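Local structure of superoxide dismutase [Ni] (Streptomyces coelicolor, 1T6U) at residues A14-E19 with L101-A105. The protein converts superoxide into hydrogen peroxide and molecular oxygen at a catalytic nickel ion, working as a hollow, roughly spherical homohexamer. The protein carries 1 engineered substitution. Sequence-based numbering, arbitrary orientation. Where two conformers were deposited one is given.
Sequences ARIEAE and LDYIA
Two antiparallel helices of the four-helix bundle of nickel superoxide dismutase meet here: residues 14-19, on helix 12-30, and 101-105, on helix 94-115. Both are regular alpha-helix, their N-to-C directions 168° apart, their axes 9.8 Å apart at closest approach. The register sets Ala18 against Leu101 (CA to CA 6.2 Å) and Arg15 against Ile104 (CA to CA 6.6 Å). The small methyls of Ala14 and Ala18, one turn apart and turned toward the partner helix, leave a shallow hollow for Ile104 CD1; Leu101 CD2 fills the adjoining one between Arg15, Ala18 and Glu19. Ile104 (chi1 m, chi2 t) points straight in, its CD1 3.5 Å from Ala18 CB and 4.3 Å from Ala14 CB, its CG2 4.3 Å from Arg15 CB. Leu101 leaves its backbone sideways, but chi1 m and chi2 t bring its CD2 to 3.7 Å from Ala18 CB and 3.8 Å from Glu19 CG. Arg15 and Glu19 flank this second hollow with their aliphatic parts; beyond, Arg15 NE and Glu19 OE1, 3.1 Å apart, form an i to i+4 salt bridge whose hydrogen bond is weak (134°). Away from this contact, the carboxylate of Glu17 forms a salt bridge with Arg47 of helix 34-62 and a hydrogen bond with the nickel ligand His1 of a second subunit, on which Ile16 also packs. Tyr103 packs on helix 74-89. The apolar contact joins the first and last bundle helices, burying 243 Å²; Leu101 CD2 also makes van der Waals contact, at 3.7 Å, with Arg15 O, acceptor of the helical bond from Glu19 N.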
loop_
_atom_site.group_PDB
_atom_site.type_symbol
_atom_site.label_atom_id
_atom_site.label_comp_id
_atom_site.label_asym_id
_atom_site.label_seq_id
_atom_site.Cartn_x
_atom_site.Cartn_y
_atom_site.Cartn_z
ATOM N N ALA A 14 -11.193 -8.693 11.265
ATOM C CA ALA A 14 -10.856 -9.959 10.639
ATOM C C ALA A 14 -12.098 -10.667 10.118
ATOM O O ALA A 14 -12.107 -11.203 8.982
ATOM C CB ALA A 14 -10.149 -10.875 11.637
ATOM N N ARG A 15 -13.178 -10.714 10.918
ATOM C CA ARG A 15 -14.379 -11.403 10.513
ATOM C C ARG A 15 -14.981 -10.879 9.205
ATOM O O ARG A 15 -15.352 -11.660 8.318
ATOM C CB ARG A 15 -15.464 -11.290 11.619
ATOM C CG ARG A 15 -16.683 -12.168 11.282
ATOM C CD ARG A 15 -17.783 -12.001 12.293
ATOM N NE ARG A 15 -18.392 -10.685 12.044
ATOM C CZ ARG A 15 -18.430 -9.709 12.938
ATOM N NH1 ARG A 15 -17.919 -9.854 14.160
ATOM N NH2 ARG A 15 -19.016 -8.590 12.524
ATOM N N ILE A 16 -15.059 -9.543 9.083
ATOM C CA ILE A 16 -15.722 -9.048 7.877
ATOM C C ILE A 16 -14.888 -9.354 6.659
ATOM O O ILE A 16 -15.463 -9.666 5.616
ATOM C CB ILE A 16 -15.983 -7.532 8.063
ATOM C CG1 ILE A 16 -16.908 -7.210 9.241
ATOM C CG2 ILE A 16 -16.451 -6.915 6.755
ATOM C CD1 ILE A 16 -16.838 -5.823 9.859
ATOM N N GLU A 17 -13.561 -9.337 6.752
ATOM C CA GLU A 17 -12.744 -9.695 5.569
ATOM C C GLU A 17 -12.917 -11.176 5.275
ATOM O O GLU A 17 -13.022 -11.523 4.096
ATOM C CB GLU A 17 -11.283 -9.301 5.746
ATOM C CG GLU A 17 -11.047 -7.807 5.892
ATOM C CD GLU A 17 -11.497 -7.027 4.673
ATOM O OE1 GLU A 17 -11.494 -5.795 4.752
ATOM O OE2 GLU A 17 -11.847 -7.657 3.637
ATOM N N ALA A 18 -12.960 -12.046 6.302
ATOM C CA ALA A 18 -13.185 -13.464 6.049
ATOM C C ALA A 18 -14.568 -13.712 5.486
ATOM O O ALA A 18 -14.761 -14.610 4.653
ATOM C CB ALA A 18 -12.851 -14.213 7.335
ATOM N N GLU A 19 -15.582 -12.952 5.894
ATOM C CA GLU A 19 -16.901 -13.037 5.297
ATOM C C GLU A 19 -16.855 -12.711 3.800
ATOM O O GLU A 19 -17.473 -13.338 2.960
ATOM C CB GLU A 19 -17.846 -12.095 6.072
ATOM C CG GLU A 19 -18.262 -12.579 7.442
ATOM C CD GLU A 19 -19.087 -11.580 8.222
ATOM O OE1 GLU A 19 -19.444 -11.889 9.388
ATOM O OE2 GLU A 19 -19.378 -10.474 7.712
ATOM N N LEU A 101 -13.639 -18.619 9.158
ATOM C CA LEU A 101 -14.613 -17.947 10.034
ATOM C C LEU A 101 -14.821 -18.655 11.346
ATOM O O LEU A 101 -14.971 -18.016 12.411
ATOM C CB LEU A 101 -15.969 -17.810 9.302
ATOM C CG LEU A 101 -15.975 -16.679 8.244
ATOM C CD1 LEU A 101 -17.137 -16.889 7.286
ATOM C CD2 LEU A 101 -16.006 -15.296 8.887
ATOM N N ASP A 102 -14.816 -19.992 11.295
ATOM C CA ASP A 102 -15.037 -20.703 12.562
ATOM C C ASP A 102 -13.848 -20.541 13.483
ATOM O O ASP A 102 -14.065 -20.420 14.685
ATOM C CB ASP A 102 -15.264 -22.159 12.255
ATOM C CG ASP A 102 -16.526 -22.509 11.499
ATOM O OD1 ASP A 102 -16.587 -23.634 10.943
ATOM O OD2 ASP A 102 -17.455 -21.700 11.467
ATOM N N TYR A 103 -12.637 -20.528 12.916
ATOM C CA TYR A 103 -11.475 -20.225 13.746
ATOM C C TYR A 103 -11.525 -18.791 14.259
ATOM O O TYR A 103 -11.263 -18.542 15.458
ATOM C CB TYR A 103 -10.178 -20.414 12.989
ATOM C CG TYR A 103 -9.685 -21.821 12.870
ATOM C CD1 TYR A 103 -9.444 -22.398 11.633
ATOM C CD2 TYR A 103 -9.422 -22.564 14.021
ATOM C CE1 TYR A 103 -8.976 -23.682 11.504
ATOM C CE2 TYR A 103 -8.962 -23.859 13.870
ATOM C CZ TYR A 103 -8.743 -24.427 12.627
ATOM O OH TYR A 103 -8.268 -25.740 12.585
ATOM N N ILE A 104 -11.852 -17.819 13.434
ATOM C CA ILE A 104 -11.984 -16.454 13.946
ATOM C C ILE A 104 -13.007 -16.379 15.067
ATOM O O ILE A 104 -12.850 -15.624 16.034
ATOM C CB ILE A 104 -12.326 -15.477 12.795
ATOM C CG1 ILE A 104 -11.148 -15.345 11.828
ATOM C CG2 ILE A 104 -12.776 -14.131 13.330
ATOM C CD1 ILE A 104 -11.469 -14.771 10.459
ATOM N N ALA A 105 -14.092 -17.160 14.938
ATOM C CA ALA A 105 -15.130 -17.178 15.973
ATOM C C ALA A 105 -14.633 -17.670 17.319
ATOM O O ALA A 105 -15.033 -17.170 18.384
ATOM C CB ALA A 105 -16.327 -18.013 15.493
#